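Local coordinates for M152 protein (Murid herpesvirus 1, PDB 4G59) that is an MHC class I-like viral glycoprotein that probably helps infected cells evade immunity by binding RAE-1 ligands of NKG2D and retaining host class I molecules, at residues L21-I26 against C101-F106; E107-Q112 against L119-V124. All coordinates share one frame; numbering follows the deposited sequence.

Interaction 1 (L21-I26 against C101-F106); sequences LTATFI and CKFVPF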
ATOM      1  N   LEU B  21     -18.104 -13.915 -11.846  1.00 48.19           N
ATOM      2  CA  LEU B  21     -16.704 -13.880 -11.471  1.00 46.45           C
ATOM      3  C   LEU B  21     -15.999 -12.810 -12.293  1.00 50.72           C
ATOM      4  O   LEU B  21     -16.219 -12.682 -13.505  1.00 50.77           O
ATOM      5  CB  LEU B  21     -16.048 -15.261 -11.627  1.00 42.82           C
ATOM      6  CG  LEU B  21     -14.630 -15.426 -11.063  1.00 45.44           C
ATOM      7  CD1 LEU B  21     -14.390 -16.797 -10.509  1.00 47.10           C
ATOM      8  CD2 LEU B  21     -13.590 -15.150 -12.130  1.00 46.62           C
ATOM      9  N   THR B  22     -15.195 -12.008 -11.601  1.00 46.19           N
ATOM     10  CA  THR B  22     -14.482 -10.904 -12.226  1.00 47.03           C
ATOM     11  C   THR B  22     -13.078 -10.811 -11.638  1.00 41.64           C
ATOM     12  O   THR B  22     -12.895 -10.391 -10.496  1.00 39.36           O
ATOM     13  CB  THR B  22     -15.236  -9.578 -12.058  1.00 47.03           C
ATOM     14  OG1 THR B  22     -16.602  -9.757 -12.462  1.00 52.82           O
ATOM     15  CG2 THR B  22     -14.596  -8.498 -12.914  1.00 41.28           C
ATOM     16  N   ALA B  23     -12.098 -11.231 -12.432  1.00 40.75           N
ATOM     17  CA  ALA B  23     -10.691 -11.227 -12.021  1.00 39.69           C
ATOM     18  C   ALA B  23     -10.020  -9.924 -12.404  1.00 40.50           C
ATOM     19  O   ALA B  23     -10.132  -9.488 -13.552  1.00 44.59           O
ATOM     20  CB  ALA B  23      -9.948 -12.384 -12.664  1.00 31.94           C
ATOM     21  N   THR B  24      -9.310  -9.314 -11.456  1.00 38.33           N
ATOM     22  CA  THR B  24      -8.545  -8.103 -11.744  1.00 36.81           C
ATOM     23  C   THR B  24      -7.053  -8.420 -11.808  1.00 37.60           C
ATOM     24  O   THR B  24      -6.474  -8.866 -10.802  1.00 37.17           O
ATOM     25  CB  THR B  24      -8.801  -7.021 -10.689  1.00 37.78           C
ATOM     26  OG1 THR B  24     -10.162  -6.600 -10.778  1.00 41.58           O
ATOM     27  CG2 THR B  24      -7.928  -5.806 -10.945  1.00 39.42           C
ATOM     28  N   PHE B  25      -6.430  -8.197 -12.975  1.00 37.30           N
ATOM     29  CA  PHE B  25      -4.994  -8.432 -13.131  1.00 27.75           C
ATOM     30  C   PHE B  25      -4.294  -7.093 -13.025  1.00 34.83           C
ATOM     31  O   PHE B  25      -4.541  -6.192 -13.853  1.00 35.56           O
ATOM     32  CB  PHE B  25      -4.683  -9.065 -14.483  1.00 31.13           C
ATOM     33  CG  PHE B  25      -5.248 -10.452 -14.661  1.00 33.85           C
ATOM     34  CD1 PHE B  25      -4.444 -11.566 -14.499  1.00 34.96           C
ATOM     35  CD2 PHE B  25      -6.589 -10.648 -14.989  1.00 34.53           C
ATOM     36  CE1 PHE B  25      -4.951 -12.842 -14.656  1.00 30.23           C
ATOM     37  CE2 PHE B  25      -7.100 -11.938 -15.144  1.00 32.81           C
ATOM     38  CZ  PHE B  25      -6.278 -13.031 -14.970  1.00 29.82           C
ATOM     39  N   ILE B  26      -3.429  -6.936 -12.021  1.00 27.58           N
ATOM     40  CA  ILE B  26      -2.761  -5.646 -11.839  1.00 30.26           C
ATOM     41  C   ILE B  26      -1.262  -5.722 -12.090  1.00 32.88           C
ATOM     42  O   ILE B  26      -0.585  -6.640 -11.604  1.00 34.70           O
ATOM     43  CB  ILE B  26      -3.036  -5.022 -10.462  1.00 32.41           C
ATOM     44  CG1 ILE B  26      -4.507  -4.610 -10.359  1.00 35.51           C
ATOM     45  CG2 ILE B  26      -2.213  -3.774 -10.259  1.00 26.54           C
ATOM     46  CD1 ILE B  26      -4.958  -4.349  -8.947  1.00 29.32           C
ATOM     47  N   CYS B 101     -11.423  -8.140 -15.598  1.00 44.79           N
ATOM     48  CA  CYS B 101     -12.004  -9.018 -16.628  1.00 49.97           C
ATOM     49  C   CYS B 101     -13.112  -9.932 -16.123  1.00 48.38           C
ATOM     50  O   CYS B 101     -12.946 -10.608 -15.108  1.00 42.50           O
ATOM     51  CB  CYS B 101     -10.929  -9.893 -17.281  1.00 53.74           C
ATOM     52  SG  CYS B 101      -9.591  -9.020 -18.109  1.00 56.35           S
ATOM     53  N   LYS B 102     -14.234  -9.942 -16.847  1.00 54.30           N
ATOM     54  CA  LYS B 102     -15.252 -10.989 -16.737  1.00 50.54           C
ATOM     55  C   LYS B 102     -14.936 -12.029 -17.805  1.00 51.33           C
ATOM     56  O   LYS B 102     -14.673 -11.668 -18.956  1.00 52.86           O
ATOM     57  CB  LYS B 102     -16.623 -10.400 -17.025  1.00 47.01           C
ATOM     58  CG  LYS B 102     -17.644 -10.549 -15.928  1.00 49.92           C
ATOM     59  CD  LYS B 102     -18.754  -9.540 -16.150  1.00 58.96           C
ATOM     60  CE  LYS B 102     -19.887  -9.690 -15.156  1.00 72.06           C
ATOM     61  NZ  LYS B 102     -20.677 -10.943 -15.374  1.00 75.29           N
ATOM     62  N   PHE B 103     -14.962 -13.306 -17.443  1.00 46.20           N
ATOM     63  CA  PHE B 103     -14.640 -14.366 -18.388  1.00 46.93           C
ATOM     64  C   PHE B 103     -15.828 -14.855 -19.234  1.00 55.15           C
ATOM     65  O   PHE B 103     -15.656 -15.179 -20.419  1.00 57.11           O
ATOM     66  CB  PHE B 103     -13.988 -15.538 -17.657  1.00 51.83           C
ATOM     67  CG  PHE B 103     -12.655 -15.201 -17.049  1.00 49.46           C
ATOM     68  CD1 PHE B 103     -11.694 -14.520 -17.778  1.00 49.11           C
ATOM     69  CD2 PHE B 103     -12.369 -15.554 -15.740  1.00 47.88           C
ATOM     70  CE1 PHE B 103     -10.468 -14.206 -17.207  1.00 49.81           C
ATOM     71  CE2 PHE B 103     -11.150 -15.248 -15.164  1.00 47.13           C
ATOM     72  CZ  PHE B 103     -10.198 -14.572 -15.892  1.00 47.81           C
ATOM     73  N   VAL B 104     -17.014 -14.947 -18.632  1.00 54.18           N
ATOM     74  CA  VAL B 104     -18.224 -15.325 -19.369  1.00 55.51           C
ATOM     75  C   VAL B 104     -19.410 -14.405 -19.011  1.00 61.16           C
ATOM     76  O   VAL B 104     -19.876 -14.377 -17.867  1.00 59.40           O
ATOM     77  CB  VAL B 104     -18.590 -16.836 -19.216  1.00 54.77           C
ATOM     78  CG1 VAL B 104     -17.438 -17.731 -19.661  1.00 54.80           C
ATOM     79  CG2 VAL B 104     -18.963 -17.173 -17.797  1.00 60.76           C
ATOM     80  N   PRO B 105     -19.856 -13.586 -19.979  1.00 58.73           N
ATOM     81  CA  PRO B 105     -19.248 -13.388 -21.303  1.00 56.29           C
ATOM     82  C   PRO B 105     -17.935 -12.615 -21.181  1.00 53.88           C
ATOM     83  O   PRO B 105     -17.876 -11.706 -20.357  1.00 53.62           O
ATOM     84  CB  PRO B 105     -20.269 -12.503 -22.035  1.00 54.09           C
ATOM     85  CG  PRO B 105     -21.477 -12.412 -21.143  1.00 55.28           C
ATOM     86  CD  PRO B 105     -21.009 -12.697 -19.757  1.00 59.56           C
ATOM     87  N   PHE B 106     -16.923 -12.948 -21.983  1.00 51.14           N
ATOM     88  CA  PHE B 106     -15.638 -12.262 -21.894  1.00 52.75           C
ATOM     89  C   PHE B 106     -15.714 -10.748 -22.067  1.00 53.42           C
ATOM     90  O   PHE B 106     -16.242 -10.251 -23.051  1.00 54.99           O
ATOM     91  CB  PHE B 106     -14.609 -12.813 -22.876  1.00 51.79           C
ATOM     92  CG  PHE B 106     -13.230 -12.297 -22.611  1.00 51.64           C
ATOM     93  CD1 PHE B 106     -12.419 -12.937 -21.688  1.00 53.35           C
ATOM     94  CD2 PHE B 106     -12.767 -11.140 -23.226  1.00 54.72           C
ATOM     95  CE1 PHE B 106     -11.156 -12.461 -21.395  1.00 53.46           C
ATOM     96  CE2 PHE B 106     -11.498 -10.645 -22.949  1.00 57.51           C
ATOM     97  CZ  PHE B 106     -10.688 -11.314 -22.024  1.00 58.67           C
TER

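Interaction 2 (E107-Q112 against L119-V124); sequences ECTVLQ and LTRYTV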
ATOM      1  N   GLU B 107     -15.156 -10.024 -21.106  1.00 53.51           N
ATOM      2  CA  GLU B 107     -15.135  -8.571 -21.161  1.00 55.78           C
ATOM      3  C   GLU B 107     -14.062  -7.990 -20.238  1.00 55.56           C
ATOM      4  O   GLU B 107     -13.977  -8.357 -19.056  1.00 57.22           O
ATOM      5  CB  GLU B 107     -16.503  -8.006 -20.782  1.00 48.22           C
ATOM      6  CG  GLU B 107     -16.596  -6.498 -20.903  1.00 59.17           C
ATOM      7  CD  GLU B 107     -17.978  -5.987 -20.573  1.00 73.66           C
ATOM      8  OE1 GLU B 107     -18.764  -6.765 -19.981  1.00 67.33           O
ATOM      9  OE2 GLU B 107     -18.274  -4.815 -20.909  1.00 70.10           O
ATOM     10  N   CYS B 108     -13.250  -7.080 -20.770  1.00 56.15           N
ATOM     11  CA  CYS B 108     -12.253  -6.394 -19.952  1.00 51.98           C
ATOM     12  C   CYS B 108     -12.509  -4.917 -19.824  1.00 47.37           C
ATOM     13  O   CYS B 108     -13.061  -4.288 -20.721  1.00 55.62           O
ATOM     14  CB  CYS B 108     -10.841  -6.618 -20.480  1.00 56.62           C
ATOM     15  SG  CYS B 108     -10.106  -8.107 -19.853  1.00 63.59           S
ATOM     16  N   THR B 109     -12.117  -4.374 -18.683  1.00 46.82           N
ATOM     17  CA  THR B 109     -11.940  -2.935 -18.537  1.00 48.73           C
ATOM     18  C   THR B 109     -10.477  -2.701 -18.169  1.00 46.76           C
ATOM     19  O   THR B 109      -9.944  -3.350 -17.263  1.00 44.91           O
ATOM     20  CB  THR B 109     -12.859  -2.345 -17.462  1.00 41.89           C
ATOM     21  OG1 THR B 109     -14.214  -2.417 -17.913  1.00 53.06           O
ATOM     22  CG2 THR B 109     -12.517  -0.894 -17.216  1.00 46.52           C
ATOM     23  N   VAL B 110      -9.822  -1.785 -18.876  1.00 47.57           N
ATOM     24  CA  VAL B 110      -8.417  -1.498 -18.599  1.00 43.52           C
ATOM     25  C   VAL B 110      -8.264  -0.106 -17.996  1.00 42.93           C
ATOM     26  O   VAL B 110      -8.708   0.890 -18.577  1.00 44.34           O
ATOM     27  CB  VAL B 110      -7.553  -1.639 -19.867  1.00 48.66           C
ATOM     28  CG1 VAL B 110      -6.063  -1.506 -19.546  1.00 37.96           C
ATOM     29  CG2 VAL B 110      -7.831  -2.974 -20.535  1.00 46.42           C
ATOM     30  N   LEU B 111      -7.640  -0.039 -16.822  1.00 42.26           N
ATOM     31  CA  LEU B 111      -7.330   1.247 -16.208  1.00 42.52           C
ATOM     32  C   LEU B 111      -5.825   1.488 -16.198  1.00 39.08           C
ATOM     33  O   LEU B 111      -5.044   0.552 -16.022  1.00 41.93           O
ATOM     34  CB  LEU B 111      -7.861   1.300 -14.779  1.00 40.90           C
ATOM     35  CG  LEU B 111      -9.363   1.202 -14.589  1.00 43.20           C
ATOM     36  CD1 LEU B 111      -9.682   1.058 -13.105  1.00 48.31           C
ATOM     37  CD2 LEU B 111     -10.004   2.435 -15.138  1.00 42.16           C
ATOM     38  N   GLN B 112      -5.434   2.748 -16.362  1.00 37.13           N
ATOM     39  CA  GLN B 112      -4.028   3.153 -16.334  1.00 39.28           C
ATOM     40  C   GLN B 112      -3.906   4.225 -15.264  1.00 39.09           C
ATOM     41  O   GLN B 112      -4.661   5.206 -15.288  1.00 35.68           O
ATOM     42  CB  GLN B 112      -3.608   3.735 -17.695  1.00 40.14           C
ATOM     43  CG  GLN B 112      -2.106   4.027 -17.862  1.00 43.09           C
ATOM     44  CD  GLN B 112      -1.788   4.790 -19.161  1.00 45.06           C
ATOM     45  OE1 GLN B 112      -2.651   4.959 -20.032  1.00 42.39           O
ATOM     46  NE2 GLN B 112      -0.554   5.262 -19.281  1.00 38.65           N
ATOM     47  N   LEU B 119      -5.560   7.982 -15.411  1.00 44.08           N
ATOM     48  CA  LEU B 119      -5.468   8.731 -16.664  1.00 46.07           C
ATOM     49  C   LEU B 119      -6.447   8.268 -17.741  1.00 47.32           C
ATOM     50  O   LEU B 119      -7.023   9.098 -18.446  1.00 47.75           O
ATOM     51  CB  LEU B 119      -4.063   8.631 -17.242  1.00 47.19           C
ATOM     52  CG  LEU B 119      -2.900   8.721 -16.266  1.00 46.30           C
ATOM     53  CD1 LEU B 119      -1.597   8.389 -16.971  1.00 39.25           C
ATOM     54  CD2 LEU B 119      -2.859  10.100 -15.639  1.00 41.89           C
ATOM     55  N   THR B 120      -6.605   6.954 -17.896  1.00 40.44           N
ATOM     56  CA  THR B 120      -7.426   6.410 -18.972  1.00 40.76           C
ATOM     57  C   THR B 120      -8.276   5.206 -18.548  1.00 47.28           C
ATOM     58  O   THR B 120      -7.829   4.369 -17.747  1.00 44.05           O
ATOM     59  CB  THR B 120      -6.557   5.965 -20.164  1.00 43.82           C
ATOM     60  OG1 THR B 120      -5.600   4.996 -19.727  1.00 45.81           O
ATOM     61  CG2 THR B 120      -5.822   7.126 -20.781  1.00 40.52           C
ATOM     62  N   ARG B 121      -9.491   5.121 -19.092  1.00 49.98           N
ATOM     63  CA  ARG B 121     -10.325   3.930 -18.946  1.00 49.50           C
ATOM     64  C   ARG B 121     -10.664   3.374 -20.332  1.00 53.79           C
ATOM     65  O   ARG B 121     -11.265   4.073 -21.162  1.00 54.73           O
ATOM     66  CB  ARG B 121     -11.619   4.237 -18.180  1.00 47.68           C
ATOM     67  CG  ARG B 121     -12.304   2.983 -17.659  1.00 49.74           C
ATOM     68  CD  ARG B 121     -13.798   3.125 -17.421  1.00 51.92           C
ATOM     69  NE  ARG B 121     -14.143   4.170 -16.464  1.00 59.41           N
ATOM     70  CZ  ARG B 121     -14.653   5.348 -16.813  1.00 70.28           C
ATOM     71  NH1 ARG B 121     -14.870   5.621 -18.098  1.00 76.60           N
ATOM     72  NH2 ARG B 121     -14.945   6.256 -15.890  1.00 64.10           N
ATOM     73  N   TYR B 122     -10.271   2.127 -20.585  1.00 49.37           N
ATOM     74  CA  TYR B 122     -10.531   1.484 -21.873  1.00 51.52           C
ATOM     75  C   TYR B 122     -11.574   0.386 -21.713  1.00 55.48           C
ATOM     76  O   TYR B 122     -11.373  -0.590 -20.962  1.00 55.69           O
ATOM     77  CB  TYR B 122      -9.237   0.931 -22.479  1.00 49.50           C
ATOM     78  CG  TYR B 122      -9.416   0.061 -23.702  1.00 52.00           C
ATOM     79  CD1 TYR B 122     -10.106   0.523 -24.818  1.00 57.31           C
ATOM     80  CD2 TYR B 122      -8.872  -1.216 -23.756  1.00 51.11           C
ATOM     81  CE1 TYR B 122     -10.261  -0.266 -25.943  1.00 53.80           C
ATOM     82  CE2 TYR B 122      -9.024  -2.019 -24.885  1.00 55.51           C
ATOM     83  CZ  TYR B 122      -9.726  -1.532 -25.970  1.00 57.69           C
ATOM     84  OH  TYR B 122      -9.880  -2.315 -27.088  1.00 55.17           O
ATOM     85  N   THR B 123     -12.704   0.595 -22.380  1.00 65.96           N
ATOM     86  CA  THR B 123     -13.767  -0.387 -22.515  1.00 74.06           C
ATOM     87  C   THR B 123     -13.833  -0.676 -24.006  1.00 83.05           C
ATOM     88  O   THR B 123     -13.618   0.228 -24.818  1.00 80.44           O
ATOM     89  CB  THR B 123     -15.114   0.175 -22.019  1.00 77.59           C
ATOM     90  OG1 THR B 123     -15.028   1.600 -21.875  1.00 75.66           O
ATOM     91  CG2 THR B 123     -15.462  -0.424 -20.683  1.00 77.08           C
ATOM     92  N   VAL B 124     -14.108  -1.921 -24.383  1.00 83.61           N
ATOM     93  CA  VAL B 124     -14.069  -2.283 -25.802  1.00 90.61           C
ATOM     94  C   VAL B 124     -15.274  -1.728 -26.584  1.00 99.61           C
ATOM     95  O   VAL B 124     -15.187  -1.480 -27.794  1.00 94.30           O
ATOM     96  CB  VAL B 124     -13.924  -3.803 -26.001  1.00 89.15           C
ATOM     97  CG1 VAL B 124     -15.270  -4.499 -25.798  1.00 94.38           C
ATOM     98  CG2 VAL B 124     -13.333  -4.123 -27.376  1.00 81.52           C
TER
HETATM   99  O   HOH W   1      -6.810   2.405 -19.717  1.00 39.39           O

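Interaction 1 (L21-I26 against C101-F106)
Ala23 and Cys101 form an antiparallel hydrogen-bonded pair where strand 22-26 runs beside strand 95-103; the short axes approach to 4.8 Å with their directions 138° apart. Cys101 N reaches Ala23 O at 2.8 Å, almost straight at 171°. The return bond, from Ala23 N to Cys101 O at 2.9 Å, is bent to 133°. That same Cys101 O also receives a CA-H contact from Thr22 CA, at 3.3 Å. Strands 22-31 and 95-103 are inner neighbours in the eight-stranded antiparallel floor of an MHC-like platform, and Phe103 rises from it on the side of helix 161-178, where it touches Leu164 and Gln165. The Phe103 ring meets three partners along CD2, CE2 and CZ: CD2 lies 3.8 Å from Leu21 CD2, CZ lies 3.9 Å from Ala23 CB, and farther on CZ meets CE2 of Phe25, rim to rim, with the two side chains crossing at about a right angle. On the face bearing Thr22 and Lys102, the aliphatic CG of Lys102 lies 3.5 Å from Leu21 O and close to Thr22 OG1, a hydroxyl hydrogen-bonded to Asp20 O.

Interaction 2 (E107-Q112 against L119-V124)
Tyr122, which packs against Val110, has CG anti to its backbone N (chi1 171°). Val110 CG2 lies at the edge of the phenol ring, near the ring plane, 3.8 Å from Tyr122 CD2. In Thr120, chi1 of 58° sets OG1 between the backbone N and the carbonyl carbon. There OG1 sits only 3.1 Å from Gln112 CB. A water lies between Thr120 OG1 and Val110 O, 2.7 Å from the latter, with more acceptors around it than it has protons. The firm partner of Val110 O is Tyr122 N, at 2.8 Å; the return bond, Val110 N to Tyr122 O, is equally straight. Farther along, Leu119 and Thr120 together oppose Gln112 as a classic beta bulge: Gln112 N bonds Thr120 O at 3.2 Å, and Leu119 N, not Thr120 N, returns to Gln112 O. The two strands, 106-114 and 117-123, make an antiparallel beta hairpin near one side of the MHC-like platform floor, with only strand 128-130 beyond it. Val110, Gln112, Thr120 and Tyr122 face the helical side, where Gln112 and Thr120 touch Ile145 of helix 142-148. On the other face Leu111 and Arg121 lie side by side, with Leu111 CD2 against Arg121 CG at 3.5 Å and Thr109 CG2 packed on the same CG at 3.9 Å. The guanidinium of Arg121 makes a salt bridge to Glu129 on strand 128-130.

In the fold
Both interactions belong to one eight-stranded sheet, their centres about 12 Å apart; strand 95-103 of interaction 1 and strand 106-114 of interaction 2 are neighbours in it. The disulfide Cys101-Cys108 ties the two contacts together on the helical side, with a probable backbone hydrogen bond from Lys102 N to Glu107 O next to it. Interaction 1 is the more buried: it joins segments distant in sequence, and aromatic and aliphatic groups under helix 161-178 do most of the side-chain work. Interaction 2 joins consecutive strands of a hairpin, is partly buried, and relies on a longer backbone ladder, setting polar and aliphatic groups on a partly exposed face against the buried apolar cluster of interaction 1.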